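Local coordinates for protein CurF (Lyngbya majuscula, PDB 2Q35) that probably decarboxylates a polyketide chain intermediate during beta-branching, as a crotonase-fold lyase domain of a biosynthetic enzyme, at residues S65-T73 with I235-F243; F132-I141 with F215-H226. The protein carries 1 engineered substitution. All coordinates share one frame; numbering follows the deposited sequence.

Contact 1 (S65-T73 with I235-F243). Engineered in segment 65-73: F68 (natural residue Tyr).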
# COMPACT_ATOMS: atom_id res chain seq x y z
N SER A 65 -5.81 25.86 16.66
CA SER A 65 -7.01 26.11 17.46
C SER A 65 -8.16 26.72 16.65
O SER A 65 -7.92 27.42 15.66
CB SER A 65 -6.69 27.03 18.63
OG SER A 65 -6.50 28.35 18.18
N LYS A 66 -9.39 26.50 17.10
CA LYS A 66 -10.55 27.14 16.48
C LYS A 66 -10.45 28.68 16.57
O LYS A 66 -10.85 29.39 15.64
CB LYS A 66 -11.87 26.61 17.07
CG LYS A 66 -12.26 25.21 16.54
CD LYS A 66 -13.32 24.52 17.39
CE LYS A 66 -12.67 23.57 18.39
NZ LYS A 66 -13.65 22.73 19.13
N GLU A 67 -9.90 29.18 17.68
CA GLU A 67 -9.70 30.64 17.83
C GLU A 67 -8.77 31.15 16.72
O GLU A 67 -9.02 32.21 16.13
CB GLU A 67 -9.10 30.98 19.21
CG GLU A 67 -9.86 30.45 20.42
CD GLU A 67 -11.05 31.31 20.86
OE1 GLU A 67 -11.24 32.44 20.35
OE2 GLU A 67 -11.79 30.83 21.75
N PHE A 68 -7.73 30.37 16.44
CA PHE A 68 -6.75 30.66 15.38
C PHE A 68 -7.43 30.68 14.02
O PHE A 68 -7.22 31.59 13.23
CB PHE A 68 -5.59 29.63 15.40
CG PHE A 68 -4.63 29.77 14.24
CD1 PHE A 68 -3.52 30.62 14.32
CD2 PHE A 68 -4.83 29.04 13.06
CE1 PHE A 68 -2.62 30.74 13.25
CE2 PHE A 68 -3.94 29.18 11.98
CZ PHE A 68 -2.84 30.03 12.08
N LEU A 69 -8.27 29.67 13.76
CA LEU A 69 -9.00 29.59 12.49
C LEU A 69 -9.93 30.76 12.28
O LEU A 69 -10.04 31.27 11.15
CB LEU A 69 -9.76 28.26 12.37
CG LEU A 69 -8.91 26.99 12.34
CD1 LEU A 69 -9.82 25.80 12.23
CD2 LEU A 69 -7.93 27.03 11.17
N ILE A 70 -10.61 31.20 13.34
CA ILE A 70 -11.46 32.39 13.27
C ILE A 70 -10.62 33.63 12.92
O ILE A 70 -11.02 34.44 12.09
CB ILE A 70 -12.30 32.60 14.56
CG1 ILE A 70 -13.32 31.46 14.74
CG2 ILE A 70 -13.00 33.97 14.55
CD1 ILE A 70 -14.48 31.45 13.70
N ARG A 71 -9.45 33.76 13.55
CA ARG A 71 -8.52 34.85 13.23
C ARG A 71 -8.12 34.80 11.75
O ARG A 71 -8.09 35.81 11.07
CB ARG A 71 -7.27 34.79 14.13
CG ARG A 71 -7.53 35.21 15.57
CD ARG A 71 -6.48 34.63 16.51
NE ARG A 71 -5.23 35.37 16.47
CZ ARG A 71 -4.05 34.88 16.85
NH1 ARG A 71 -3.95 33.62 17.29
NH2 ARG A 71 -2.96 35.64 16.79
N LYS A 72 -7.85 33.59 11.26
CA LYS A 72 -7.51 33.39 9.86
C LYS A 72 -8.62 33.82 8.88
O LYS A 72 -8.30 34.30 7.80
CB LYS A 72 -7.08 31.95 9.59
CG LYS A 72 -6.19 31.79 8.35
CD LYS A 72 -5.40 30.49 8.35
CE LYS A 72 -6.21 29.31 7.82
NZ LYS A 72 -6.42 29.43 6.36
N THR A 73 -9.90 33.65 9.25
CA THR A 73 -11.00 34.05 8.35
C THR A 73 -10.99 35.56 8.10
O THR A 73 -11.47 36.04 7.07
CB THR A 73 -12.41 33.62 8.85
OG1 THR A 73 -12.74 34.30 10.06
CG2 THR A 73 -12.50 32.11 9.05
N ILE A 235 -17.71 29.52 5.60
CA ILE A 235 -16.71 28.86 6.44
C ILE A 235 -16.66 29.42 7.87
O ILE A 235 -16.57 28.65 8.82
CB ILE A 235 -15.30 28.87 5.77
CG1 ILE A 235 -15.33 28.07 4.46
CG2 ILE A 235 -14.22 28.33 6.74
CD1 ILE A 235 -15.79 26.59 4.62
N ALA A 236 -16.70 30.74 8.03
CA ALA A 236 -16.66 31.35 9.37
C ALA A 236 -17.76 30.78 10.28
O ALA A 236 -17.49 30.45 11.44
CB ALA A 236 -16.76 32.85 9.30
N SER A 237 -18.97 30.65 9.74
CA SER A 237 -20.10 30.10 10.49
C SER A 237 -19.91 28.62 10.84
O SER A 237 -20.27 28.16 11.94
CB SER A 237 -21.42 30.31 9.72
OG SER A 237 -22.51 29.67 10.38
N ARG A 238 -19.34 27.86 9.90
CA ARG A 238 -19.05 26.45 10.15
C ARG A 238 -18.05 26.31 11.30
O ARG A 238 -18.23 25.46 12.18
CB ARG A 238 -18.54 25.76 8.87
CG ARG A 238 -19.63 25.57 7.82
CD ARG A 238 -19.06 24.92 6.58
NE ARG A 238 -20.06 24.24 5.76
CZ ARG A 238 -20.21 22.91 5.69
NH1 ARG A 238 -19.40 22.09 6.35
NH2 ARG A 238 -21.14 22.41 4.90
N ILE A 239 -17.02 27.17 11.31
CA ILE A 239 -16.02 27.13 12.38
C ILE A 239 -16.69 27.51 13.70
O ILE A 239 -16.49 26.83 14.71
CB ILE A 239 -14.79 28.02 12.10
CG1 ILE A 239 -14.09 27.53 10.82
CG2 ILE A 239 -13.83 28.00 13.31
CD1 ILE A 239 -13.15 28.56 10.20
N GLN A 240 -17.50 28.57 13.67
CA GLN A 240 -18.25 28.99 14.87
C GLN A 240 -19.02 27.83 15.49
O GLN A 240 -19.03 27.68 16.72
CB GLN A 240 -19.23 30.12 14.56
CG GLN A 240 -20.08 30.52 15.79
CD GLN A 240 -20.94 31.75 15.55
OE1 GLN A 240 -20.52 32.70 14.89
NE2 GLN A 240 -22.17 31.72 16.07
N GLN A 241 -19.64 27.00 14.66
CA GLN A 241 -20.50 25.94 15.19
C GLN A 241 -19.72 24.74 15.73
O GLN A 241 -20.31 23.85 16.34
CB GLN A 241 -21.56 25.52 14.18
CG GLN A 241 -22.53 26.65 13.85
CD GLN A 241 -23.15 27.29 15.10
OE1 GLN A 241 -23.29 28.52 15.18
NE2 GLN A 241 -23.53 26.46 16.08
N GLU A 242 -18.39 24.73 15.54
CA GLU A 242 -17.57 23.64 16.10
C GLU A 242 -16.99 23.93 17.51
O GLU A 242 -16.36 23.06 18.11
CB GLU A 242 -16.45 23.24 15.14
CG GLU A 242 -16.94 22.68 13.79
CD GLU A 242 -17.80 21.43 13.92
OE1 GLU A 242 -17.35 20.46 14.57
OE2 GLU A 242 -18.93 21.41 13.37
N PHE A 243 -17.20 25.15 18.03
CA PHE A 243 -16.72 25.49 19.38
C PHE A 243 -17.47 24.67 20.40
O PHE A 243 -18.64 24.35 20.19
CB PHE A 243 -16.94 26.97 19.69
CG PHE A 243 -15.86 27.88 19.17
CD1 PHE A 243 -14.89 28.39 20.02
CD2 PHE A 243 -15.82 28.21 17.82
CE1 PHE A 243 -13.88 29.23 19.53
CE2 PHE A 243 -14.81 29.06 17.32
CZ PHE A 243 -13.85 29.57 18.18
OXT PHE A 243 -16.94 24.32 21.47
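The ring of the C-terminal residue F243 takes the aliphatic root of K66 on one face and a carboxylate and a methylene at its rim. K66 CB lies 4.0 Å from the centroid of the F243 ring, a CH-pi contact shifted toward the CZ side. At the edge, E67 OE2 comes within 3.4 Å of F243 CE1, and its carboxylate plane stands 82° from that of the ring. I70 CG1 reaches the same rim further round, 3.8 Å from F243 CE2. Beyond its CB, K66 runs past the ring and bends at chi3 (-96°), which turns the amino end onto the main chain: NZ donates to E242 O at 2.9 Å, arriving from above the carbonyl plane.

Next to the ring, I239 is a knob set into a hole made by K66, L69, I70 and T73. I70 and I239 lie alongside one another with their ends running opposite ways, I70 CD1 3.5 Å from I239 CG2. The other branch of I239 meets T73 tip to tip, CD1 to T73 CG2 at 3.8 Å. The T73 hydroxyl turns back to donate to I70 O.

The contact is a worked example of two short helices packed nearly antiparallel, their axes at 166° and 10.0 Å apart at closest approach, and it lays the C-terminal residues of this crotonase-family chain against helix 66-73. S65 OG accepts from the backbone N of F68, an engineered residue, and so N-caps that helix. Around the pair, Y130 of helix 127-130 touches K66, L69 and E242, while F230 of the long helix 197-230 backs T73 and I239.

Contact 2 (F132-I141 with F215-H226); sequences FTPVGATSLI and FPEAIKKELEIH
E222 puts its carboxylate against the first turn of the helix that T138 begins, where a loop of the crotonase fold runs along helix 197-230. Its CB lies 3.6 Å from P134 O. With CG placed anti to the carbonyl carbon (chi1 -72°), the chain extends to CD and splits: OE1 receives T138 N at 2.9 Å, and OE2 receives S139 N at 2.9 Å in an almost straight bond. Both amides approach on the syn side, so two bonds fix the rotation of the carboxylate, and its negative charge probably suits the N-terminal end of this helix, where amides lack acceptors in a preceding turn. With an alanine here, the amides of T138 and S139 would probably be left without these acceptors and the helix start without its facing charge. H206 of the second subunit packs on E222 and hydrogen-bonds S139 OG.

On the side toward F215, A137 CB sits over the face of the F215 ring and touches A218 CB, while I141 CG1 meets that ring at its edge. On the other side, H226 ND1 donates to T133 O at 2.9 Å, the oxygen lying in the ring plane (N-H...O 174°), and NE2 is hydrogen-bonded to K72 NZ. V135 CG1 covers a face of the imidazole, 3.6 Å from its centroid. The two rings of H226 and F132 form an offset edge-to-face pair, the H226 edge toward the F132 face, with H226 CE1 3.4 Å from F132 CD1.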
# COMPACT_ATOMS: atom_id res chain seq x y z
N PHE A 132 -13.30 23.01 4.63
CA PHE A 132 -12.22 23.41 3.71
C PHE A 132 -11.20 22.29 3.55
O PHE A 132 -11.23 21.28 4.26
CB PHE A 132 -11.56 24.74 4.14
CG PHE A 132 -11.05 24.74 5.55
CD1 PHE A 132 -9.90 24.05 5.89
CD2 PHE A 132 -11.74 25.43 6.54
CE1 PHE A 132 -9.43 24.05 7.21
CE2 PHE A 132 -11.27 25.43 7.86
CZ PHE A 132 -10.13 24.75 8.19
N THR A 133 -10.33 22.44 2.55
CA THR A 133 -9.40 21.36 2.17
C THR A 133 -8.13 21.39 3.03
O THR A 133 -7.84 22.40 3.67
CB THR A 133 -9.04 21.45 0.68
OG1 THR A 133 -8.52 22.76 0.42
CG2 THR A 133 -10.29 21.25 -0.19
N PRO A 134 -7.39 20.26 3.09
CA PRO A 134 -6.23 20.15 4.00
C PRO A 134 -5.03 21.05 3.68
O PRO A 134 -4.95 21.65 2.60
CB PRO A 134 -5.79 18.67 3.85
CG PRO A 134 -7.01 17.98 3.33
CD PRO A 134 -7.71 18.97 2.43
N VAL A 135 -4.14 21.16 4.66
CA VAL A 135 -2.81 21.73 4.51
C VAL A 135 -1.79 20.77 5.12
O VAL A 135 -2.15 19.84 5.86
CB VAL A 135 -2.67 23.13 5.19
CG1 VAL A 135 -3.54 24.12 4.48
CG2 VAL A 135 -3.06 23.05 6.66
N GLY A 136 -0.53 20.95 4.78
CA GLY A 136 0.53 20.17 5.43
C GLY A 136 0.95 18.92 4.69
O GLY A 136 1.68 18.09 5.25
N ALA A 137 0.59 18.83 3.40
CA ALA A 137 0.82 17.61 2.60
C ALA A 137 0.06 16.45 3.23
O ALA A 137 0.58 15.33 3.36
CB ALA A 137 2.33 17.28 2.47
N THR A 138 -1.17 16.74 3.64
CA THR A 138 -2.05 15.73 4.26
C THR A 138 -2.26 14.52 3.36
O THR A 138 -2.16 13.36 3.82
CB THR A 138 -3.41 16.34 4.65
OG1 THR A 138 -3.22 17.25 5.74
CG2 THR A 138 -4.40 15.27 5.11
N SER A 139 -2.61 14.76 2.10
CA SER A 139 -2.91 13.65 1.22
C SER A 139 -1.65 12.81 0.94
O SER A 139 -1.70 11.58 0.95
CB SER A 139 -3.60 14.12 -0.06
OG SER A 139 -2.72 14.73 -0.98
N LEU A 140 -0.52 13.48 0.72
CA LEU A 140 0.72 12.76 0.49
C LEU A 140 1.02 11.83 1.66
O LEU A 140 1.22 10.63 1.49
CB LEU A 140 1.89 13.74 0.30
CG LEU A 140 3.28 13.11 0.10
CD1 LEU A 140 3.38 12.42 -1.25
CD2 LEU A 140 4.39 14.15 0.22
N ILE A 141 1.04 12.41 2.85
CA ILE A 141 1.47 11.67 4.05
C ILE A 141 0.43 10.61 4.44
O ILE A 141 0.80 9.46 4.72
CB ILE A 141 1.81 12.64 5.19
CG1 ILE A 141 3.07 13.44 4.87
CG2 ILE A 141 2.04 11.88 6.50
CD1 ILE A 141 4.42 12.61 4.82
N PHE A 215 7.63 16.38 -1.10
CA PHE A 215 7.03 17.19 -0.04
C PHE A 215 6.78 18.69 -0.40
O PHE A 215 5.67 19.21 -0.22
CB PHE A 215 7.84 17.04 1.25
CG PHE A 215 7.05 17.27 2.46
CD1 PHE A 215 6.28 16.25 3.00
CD2 PHE A 215 7.02 18.53 3.05
CE1 PHE A 215 5.51 16.48 4.13
CE2 PHE A 215 6.26 18.76 4.16
CZ PHE A 215 5.49 17.72 4.70
N PRO A 216 7.81 19.38 -0.91
CA PRO A 216 7.59 20.80 -1.18
C PRO A 216 6.41 21.08 -2.11
O PRO A 216 5.62 21.99 -1.82
CB PRO A 216 8.93 21.24 -1.81
CG PRO A 216 9.93 20.30 -1.27
CD PRO A 216 9.20 18.98 -1.23
N GLU A 217 6.29 20.33 -3.19
CA GLU A 217 5.21 20.56 -4.16
C GLU A 217 3.87 20.21 -3.53
O GLU A 217 2.87 20.89 -3.77
CB GLU A 217 5.46 19.77 -5.45
CG GLU A 217 4.51 20.10 -6.60
CD GLU A 217 4.48 21.58 -6.93
OE1 GLU A 217 5.54 22.18 -7.21
OE2 GLU A 217 3.37 22.16 -6.89
N ALA A 218 3.86 19.16 -2.69
CA ALA A 218 2.63 18.75 -1.99
C ALA A 218 2.11 19.85 -1.07
O ALA A 218 0.93 20.19 -1.09
CB ALA A 218 2.88 17.44 -1.21
N ILE A 219 3.00 20.41 -0.24
CA ILE A 219 2.68 21.55 0.61
C ILE A 219 2.14 22.72 -0.20
O ILE A 219 1.12 23.32 0.15
CB ILE A 219 3.94 22.04 1.39
CG1 ILE A 219 4.36 20.99 2.42
CG2 ILE A 219 3.71 23.41 2.09
CD1 ILE A 219 3.49 20.94 3.67
N LYS A 220 2.87 23.09 -1.25
CA LYS A 220 2.44 24.20 -2.11
C LYS A 220 1.07 24.00 -2.74
O LYS A 220 0.23 24.92 -2.73
CB LYS A 220 3.51 24.45 -3.19
CG LYS A 220 3.17 25.55 -4.22
CD LYS A 220 4.23 25.63 -5.34
CE LYS A 220 3.75 26.53 -6.49
NZ LYS A 220 4.87 26.98 -7.39
N LYS A 221 0.83 22.81 -3.28
CA LYS A 221 -0.45 22.53 -3.95
C LYS A 221 -1.62 22.55 -2.95
O LYS A 221 -2.69 23.13 -3.23
CB LYS A 221 -0.41 21.19 -4.70
CG LYS A 221 0.46 21.17 -5.94
CD LYS A 221 0.34 19.84 -6.66
CE LYS A 221 1.18 19.81 -7.94
NZ LYS A 221 1.36 18.40 -8.43
N GLU A 222 -1.43 21.93 -1.78
CA GLU A 222 -2.46 21.95 -0.76
C GLU A 222 -2.71 23.38 -0.28
O GLU A 222 -3.87 23.80 -0.13
CB GLU A 222 -2.12 21.01 0.40
CG GLU A 222 -2.26 19.53 0.02
CD GLU A 222 -2.42 18.63 1.24
OE1 GLU A 222 -2.14 19.13 2.36
OE2 GLU A 222 -2.83 17.47 1.05
N LEU A 223 -1.65 24.15 -0.06
CA LEU A 223 -1.83 25.54 0.33
C LEU A 223 -2.70 26.32 -0.65
O LEU A 223 -3.62 27.05 -0.23
CB LEU A 223 -0.49 26.24 0.55
CG LEU A 223 -0.56 27.59 1.28
CD1 LEU A 223 -1.34 27.50 2.59
CD2 LEU A 223 0.86 28.16 1.52
N GLU A 224 -2.40 26.21 -1.95
CA GLU A 224 -3.12 26.93 -3.01
C GLU A 224 -4.63 26.62 -3.03
O GLU A 224 -5.44 27.54 -3.15
CB GLU A 224 -2.48 26.69 -4.39
CG GLU A 224 -1.42 27.78 -4.74
CD GLU A 224 -0.29 27.33 -5.70
OE1 GLU A 224 -0.50 26.39 -6.51
OE2 GLU A 224 0.81 27.95 -5.63
N ILE A 225 -4.98 25.34 -2.86
CA ILE A 225 -6.38 24.91 -2.92
C ILE A 225 -7.05 25.34 -1.61
O ILE A 225 -8.20 25.80 -1.58
CB ILE A 225 -6.48 23.37 -3.11
CG1 ILE A 225 -5.84 22.96 -4.44
CG2 ILE A 225 -7.95 22.88 -3.03
CD1 ILE A 225 -5.41 21.49 -4.49
N HIS A 226 -6.29 25.21 -0.51
CA HIS A 226 -6.79 25.62 0.79
C HIS A 226 -7.17 27.08 0.81
O HIS A 226 -8.21 27.45 1.34
CB HIS A 226 -5.78 25.31 1.88
CG HIS A 226 -6.16 25.85 3.22
ND1 HIS A 226 -6.94 25.14 4.12
CD2 HIS A 226 -5.85 27.02 3.83
CE1 HIS A 226 -7.11 25.86 5.21
NE2 HIS A 226 -6.47 27.00 5.06
O HOH W 1 -5.86 21.91 0.17
O HOH W 2 0.08 22.96 2.84
O HOH W 3 -0.38 16.22 -0.04

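Overall arrangement
Contact 2 is nested within the chain loop that contact 1 closes, and helix 235-240 is the next helix after 197-230; the centres of the two contacts are about 20 Å apart. Three pairs join them: K72 NZ lies 2.8 Å from H226 NE2, a probable hydrogen bond; I235 CG2 packs 3.8 Å from F132 CD2; and L69 CD1 lies 4.2 Å from F132 CZ. Glycerol is bound about 4 Å from the L69 side chain, and glycerol also lies about 3 Å from that of H226; it is probably an additive of the crystallisation and hints at a pocket without proving one. Contact 1 lies at the surface; contact 2 is more buried and reaches the second subunit.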